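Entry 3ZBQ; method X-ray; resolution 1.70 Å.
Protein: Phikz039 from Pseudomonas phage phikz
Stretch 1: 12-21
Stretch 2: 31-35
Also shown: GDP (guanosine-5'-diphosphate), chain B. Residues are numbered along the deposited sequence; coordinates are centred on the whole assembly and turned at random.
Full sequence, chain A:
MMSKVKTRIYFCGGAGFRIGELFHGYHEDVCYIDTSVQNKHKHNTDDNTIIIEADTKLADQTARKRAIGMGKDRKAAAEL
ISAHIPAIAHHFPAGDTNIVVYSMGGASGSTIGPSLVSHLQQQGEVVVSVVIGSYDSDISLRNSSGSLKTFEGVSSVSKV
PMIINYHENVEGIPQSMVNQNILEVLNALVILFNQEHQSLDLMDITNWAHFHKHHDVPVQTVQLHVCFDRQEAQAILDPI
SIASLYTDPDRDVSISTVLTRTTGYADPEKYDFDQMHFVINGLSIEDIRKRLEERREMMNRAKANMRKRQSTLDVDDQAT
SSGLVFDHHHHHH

Stretch 1 (12-21) CGGAGFRIGE
Stretch 2 (31-35) CYIDT

Nucleotide-binding folds often place a glycine-rich turn between strand and helix, and GDP-bound Phikz039 illustrates how a neighbouring strand packs against that turn. Cys 12 is extended (phi/psi -122/134) and pairs in parallel with Ile 33, their CA atoms 4.9 Å apart. Gly 13 has phi/psi 71/-177; Gly 14 to Glu 21 have helical torsions near -62/-42, with i to i+4 bonds of 2.9 Å from Phe 17 N to Gly 13 O onward, and the helix runs on beyond Glu 21. Residues 31-34 form a strand (phi -132 to -152, psi 127 to 178) that runs at 155° to the helix, nearly antiparallel, with the axes 8.0 Å apart at closest approach.

One hydrogen bond joins the backbones: Gly 13 N donates to Ile 33 O (3.0 Å, 164°). The same oxygen receives a CA-H contact from Cys 12 CA at 3.3 Å. The positive phi of Gly 13 favours glycine, and a CB on Gly 13 or Gly 14 would run into the diphosphate; instead Gly 14 N reaches GDP O1B at 2.8 Å.

On the sheet face turned away from the helix, Cys 12 (m) and Ile 33 (chi1 m, chi2 p) meet, with SG 4.1 Å from CD1. On the other side, Phe 17 (m, chi2 49°) starts sideways, but its ring extends to the strand, where CZ lies 3.5 Å from Tyr 32 CB and 3.4 Å from Asp 34 CB. Tyr 32 (m, chi2 86°) turns its edge to one face of that ring, centroids 5.0 Å apart and planes at 70°; Asp 34 OD2 lies over the opposite face. Gly 20 leaves room for the tyrosine, since a CB there would sit 2.7 Å from Tyr 32 CE2. Asp 34 (t) points toward the helix, while its OD1 accepts from Thr 35 N at 2.6 Å. The contact buries 409 Å².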

ATOM      1  N   CYS A  12       2.893   2.482  -7.795  1.00  4.79           N
ATOM      2  CA  CYS A  12       2.475   1.346  -8.611  1.00  5.76           C
ATOM      3  C   CYS A  12       1.004   1.406  -8.996  1.00  5.63           C
ATOM      4  O   CYS A  12       0.131   1.651  -8.150  1.00  5.25           O
ATOM      5  CB  CYS A  12       2.748   0.018  -7.889  1.00  3.86           C
ATOM      6  SG  CYS A  12       4.412  -0.148  -7.217  1.00  6.55           S
ATOM      7  N   GLY A  13       0.735   1.153 -10.271  1.00  6.59           N
ATOM      8  CA  GLY A  13      -0.627   1.153 -10.784  1.00  6.22           C
ATOM      9  C   GLY A  13      -1.204   2.555 -10.846  1.00  7.10           C
ATOM     10  O   GLY A  13      -0.514   3.518 -10.528  1.00  6.65           O
ATOM     11  N   GLY A  14      -2.472   2.668 -11.234  1.00  6.52           N
ATOM     12  CA  GLY A  14      -3.108   3.966 -11.412  1.00  5.76           C
ATOM     13  C   GLY A  14      -3.110   4.852 -10.179  1.00  7.30           C
ATOM     14  O   GLY A  14      -2.682   6.005 -10.237  1.00  6.78           O
ATOM     15  N   ALA A  15      -3.580   4.314  -9.058  1.00  5.95           N
ATOM     16  CA  ALA A  15      -3.667   5.096  -7.838  1.00  6.03           C
ATOM     17  C   ALA A  15      -2.274   5.577  -7.454  1.00  4.87           C
ATOM     18  O   ALA A  15      -2.111   6.704  -7.009  1.00  5.90           O
ATOM     19  CB  ALA A  15      -4.283   4.284  -6.705  1.00  7.37           C
ATOM     20  N   GLY A  16      -1.280   4.718  -7.645  1.00  6.05           N
ATOM     21  CA  GLY A  16       0.101   5.057  -7.319  1.00  5.47           C
ATOM     22  C   GLY A  16       0.587   6.191  -8.200  1.00  7.08           C
ATOM     23  O   GLY A  16       1.207   7.131  -7.716  1.00  7.04           O
ATOM     24  N   PHE A  17       0.285   6.111  -9.497  1.00  6.12           N
ATOM     25  CA  PHE A  17       0.647   7.179 -10.432  1.00  5.78           C
ATOM     26  C   PHE A  17       0.005   8.522 -10.074  1.00  6.14           C
ATOM     27  O   PHE A  17       0.646   9.570 -10.165  1.00  8.56           O
ATOM     28  CB  PHE A  17       0.257   6.789 -11.869  1.00  7.49           C
ATOM     29  CG  PHE A  17       1.306   5.967 -12.586  1.00  9.48           C
ATOM     30  CD1 PHE A  17       1.874   4.842 -11.980  1.00  9.51           C
ATOM     31  CD2 PHE A  17       1.713   6.316 -13.868  1.00 10.61           C
ATOM     32  CE1 PHE A  17       2.838   4.080 -12.654  1.00  9.01           C
ATOM     33  CE2 PHE A  17       2.666   5.570 -14.542  1.00 11.79           C
ATOM     34  CZ  PHE A  17       3.224   4.446 -13.944  1.00  9.72           C
ATOM     35  N   ARG A  18      -1.270   8.489  -9.694  1.00  6.66           N
ATOM     36  CA  ARG A  18      -2.000   9.711  -9.365  1.00  7.10           C
ATOM     37  C   ARG A  18      -1.485  10.347  -8.079  1.00  7.82           C
ATOM     38  O   ARG A  18      -1.309  11.564  -8.004  1.00  8.03           O
ATOM     39  CB  ARG A  18      -3.504   9.433  -9.280  1.00  8.90           C
ATOM     40  CG  ARG A  18      -4.155   9.259 -10.659  1.00 12.98           C
ATOM     41  CD  ARG A  18      -5.303   8.247 -10.649  1.00 20.31           C
ATOM     42  NE  ARG A  18      -5.379   7.495 -11.907  1.00 21.09           N
ATOM     43  CZ  ARG A  18      -5.822   6.243 -12.003  1.00 18.67           C
ATOM     44  NH1 ARG A  18      -6.250   5.604 -10.917  1.00 10.33           N
ATOM     45  NH2 ARG A  18      -5.847   5.632 -13.185  1.00 18.02           N
ATOM     46  N   ILE A  19      -1.247   9.519  -7.070  1.00  6.91           N
ATOM     47  CA  ILE A  19      -0.664  10.012  -5.825  1.00  5.89           C
ATOM     48  C   ILE A  19       0.728  10.593  -6.099  1.00  8.40           C
ATOM     49  O   ILE A  19       1.087  11.657  -5.587  1.00  9.56           O
ATOM     50  CB  ILE A  19      -0.561   8.897  -4.779  1.00  7.63           C
ATOM     51  CG1 ILE A  19      -1.954   8.435  -4.332  1.00  6.21           C
ATOM     52  CG2 ILE A  19       0.288   9.359  -3.595  1.00  5.11           C
ATOM     53  CD1 ILE A  19      -2.795   9.538  -3.711  1.00 10.41           C
ATOM     54  N   GLY A  20       1.507   9.896  -6.921  1.00  7.29           N
ATOM     55  CA  GLY A  20       2.853  10.343  -7.254  1.00  7.81           C
ATOM     56  C   GLY A  20       2.856  11.679  -7.975  1.00  8.96           C
ATOM     57  O   GLY A  20       3.718  12.516  -7.754  1.00 10.57           O
ATOM     58  N   GLU A  21       1.876  11.882  -8.847  1.00  8.63           N
ATOM     59  CA  GLU A  21       1.772  13.148  -9.548  1.00 12.46           C
ATOM     60  C   GLU A  21       1.477  14.272  -8.569  1.00 10.69           C
ATOM     61  O   GLU A  21       2.029  15.361  -8.693  1.00 10.54           O
ATOM     62  CB  GLU A  21       0.689  13.085 -10.631  1.00 11.37           C
ATOM     63  CG  GLU A  21       0.545  14.387 -11.405  1.00 19.84           C
ATOM     64  CD  GLU A  21      -0.594  14.365 -12.413  1.00 21.51           C
ATOM     65  OE1 GLU A  21      -1.378  13.390 -12.426  1.00 28.62           O
ATOM     66  OE2 GLU A  21      -0.701  15.335 -13.194  1.00 25.24           O
ATOM     67  N   CYS A  31       9.849   6.448  -8.273  1.00  7.38           N
ATOM     68  CA  CYS A  31       9.748   5.728  -9.529  1.00  8.31           C
ATOM     69  C   CYS A  31       8.353   5.170  -9.691  1.00  6.74           C
ATOM     70  O   CYS A  31       7.586   5.083  -8.715  1.00  7.51           O
ATOM     71  CB  CYS A  31      10.814   4.632  -9.638  1.00  7.29           C
ATOM     72  SG  CYS A  31      10.673   3.295  -8.431  1.00  9.89           S
ATOM     73  N   TYR A  32       8.025   4.807 -10.928  1.00  6.74           N
ATOM     74  CA  TYR A  32       6.665   4.446 -11.299  1.00  6.95           C
ATOM     75  C   TYR A  32       6.645   3.149 -12.090  1.00  7.62           C
ATOM     76  O   TYR A  32       7.415   2.982 -13.037  1.00  7.91           O
ATOM     77  CB  TYR A  32       6.067   5.519 -12.195  1.00  7.31           C
ATOM     78  CG  TYR A  32       5.873   6.874 -11.568  1.00  7.82           C
ATOM     79  CD1 TYR A  32       6.909   7.806 -11.539  1.00 10.73           C
ATOM     80  CD2 TYR A  32       4.638   7.245 -11.057  1.00  9.53           C
ATOM     81  CE1 TYR A  32       6.719   9.067 -10.992  1.00 11.52           C
ATOM     82  CE2 TYR A  32       4.444   8.500 -10.499  1.00 11.64           C
ATOM     83  CZ  TYR A  32       5.485   9.401 -10.475  1.00 11.40           C
ATOM     84  OH  TYR A  32       5.286  10.647  -9.934  1.00 12.37           O
ATOM     85  N   ILE A  33       5.758   2.239 -11.706  1.00  4.92           N
ATOM     86  CA  ILE A  33       5.632   0.955 -12.383  1.00  4.96           C
ATOM     87  C   ILE A  33       4.160   0.668 -12.641  1.00  5.57           C
ATOM     88  O   ILE A  33       3.339   0.704 -11.726  1.00  4.89           O
ATOM     89  CB  ILE A  33       6.230  -0.210 -11.550  1.00  6.53           C
ATOM     90  CG1 ILE A  33       7.624   0.139 -11.013  1.00  7.11           C
ATOM     91  CG2 ILE A  33       6.294  -1.489 -12.381  1.00  9.07           C
ATOM     92  CD1 ILE A  33       7.594   0.815  -9.674  1.00 13.92           C
ATOM     93  N   ASP A  34       3.822   0.377 -13.891  1.00  6.40           N
ATOM     94  CA  ASP A  34       2.430   0.116 -14.248  1.00  6.96           C
ATOM     95  C   ASP A  34       2.369  -0.814 -15.446  1.00  8.37           C
ATOM     96  O   ASP A  34       3.402  -1.206 -16.004  1.00  7.59           O
ATOM     97  CB  ASP A  34       1.720   1.429 -14.582  1.00  8.38           C
ATOM     98  CG  ASP A  34       0.209   1.351 -14.410  1.00 10.30           C
ATOM     99  OD1 ASP A  34      -0.342   0.230 -14.272  1.00  5.18           O
ATOM    100  OD2 ASP A  34      -0.427   2.428 -14.409  1.00 11.51           O
ATOM    101  N   THR A  35       1.150  -1.164 -15.834  1.00  6.36           N
ATOM    102  CA  THR A  35       0.896  -1.986 -17.019  1.00  7.57           C
ATOM    103  C   THR A  35       0.149  -1.164 -18.063  1.00  8.86           C
ATOM    104  O   THR A  35      -0.497  -1.703 -18.966  1.00  9.05           O
ATOM    105  CB  THR A  35       0.044  -3.210 -16.659  1.00  6.62           C
ATOM    106  OG1 THR A  35      -1.183  -2.753 -16.081  1.00  5.59           O
ATOM    107  CG2 THR A  35       0.776  -4.096 -15.636  1.00  6.92           C
TER
HETATM  108  PB  GDP B 999      -4.649  -0.420 -10.979  1.00  5.43           P
HETATM  109  O1B GDP B 999      -4.061   0.493 -12.024  1.00  3.97           O
HETATM  110  O2B GDP B 999      -3.693  -0.575  -9.813  1.00  4.08           O
HETATM  111  O3B GDP B 999      -5.005  -1.771 -11.550  1.00  6.22           O
HETATM  112  O3A GDP B 999      -6.018   0.182 -10.389  1.00  4.77           O
HETATM  113  PA  GDP B 999      -6.274   1.708  -9.952  1.00  5.97           P
HETATM  114  O1A GDP B 999      -6.152   2.739 -11.049  1.00  7.91           O
HETATM  115  O2A GDP B 999      -5.397   2.061  -8.769  1.00  4.93           O
HETATM  116  O5' GDP B 999      -7.798   1.653  -9.486  1.00  8.74           O
HETATM  117  C5' GDP B 999      -8.240   0.724  -8.504  1.00  6.18           C
HETATM  118  C4' GDP B 999      -9.083   1.461  -7.465  1.00  6.92           C
HETATM  119  O4' GDP B 999      -8.246   2.342  -6.715  1.00  6.27           O
HETATM  120  C3' GDP B 999     -10.153   2.356  -8.060  1.00  8.12           C
HETATM  121  O3' GDP B 999     -11.358   1.607  -8.283  1.00  9.02           O
HETATM  122  C2' GDP B 999     -10.326   3.417  -7.001  1.00  8.27           C
HETATM  123  O2' GDP B 999     -11.181   2.923  -5.968  1.00  6.67           O
HETATM  124  C1' GDP B 999      -8.963   3.522  -6.355  1.00  6.84           C
HETATM  125  N9  GDP B 999      -8.183   4.668  -6.869  1.00  8.52           N
HETATM  126  C8  GDP B 999      -7.609   4.810  -8.079  1.00  9.03           C
HETATM  127  N7  GDP B 999      -6.958   5.995  -8.169  1.00  9.76           N
HETATM  128  C5  GDP B 999      -7.097   6.628  -6.986  1.00 10.34           C
HETATM  129  C6  GDP B 999      -6.666   7.913  -6.390  1.00 11.69           C
HETATM  130  O6  GDP B 999      -5.962   8.729  -7.039  1.00 12.38           O
HETATM  131  N1  GDP B 999      -7.039   8.159  -5.121  1.00 10.51           N
HETATM  132  C2  GDP B 999      -7.786   7.300  -4.397  1.00  9.47           C
HETATM  133  N2  GDP B 999      -8.143   7.614  -3.126  1.00  8.51           N
HETATM  134  N3  GDP B 999      -8.212   6.113  -4.878  1.00 10.14           N
HETATM  135  C4  GDP B 999      -7.903   5.740  -6.139  1.00 10.66           C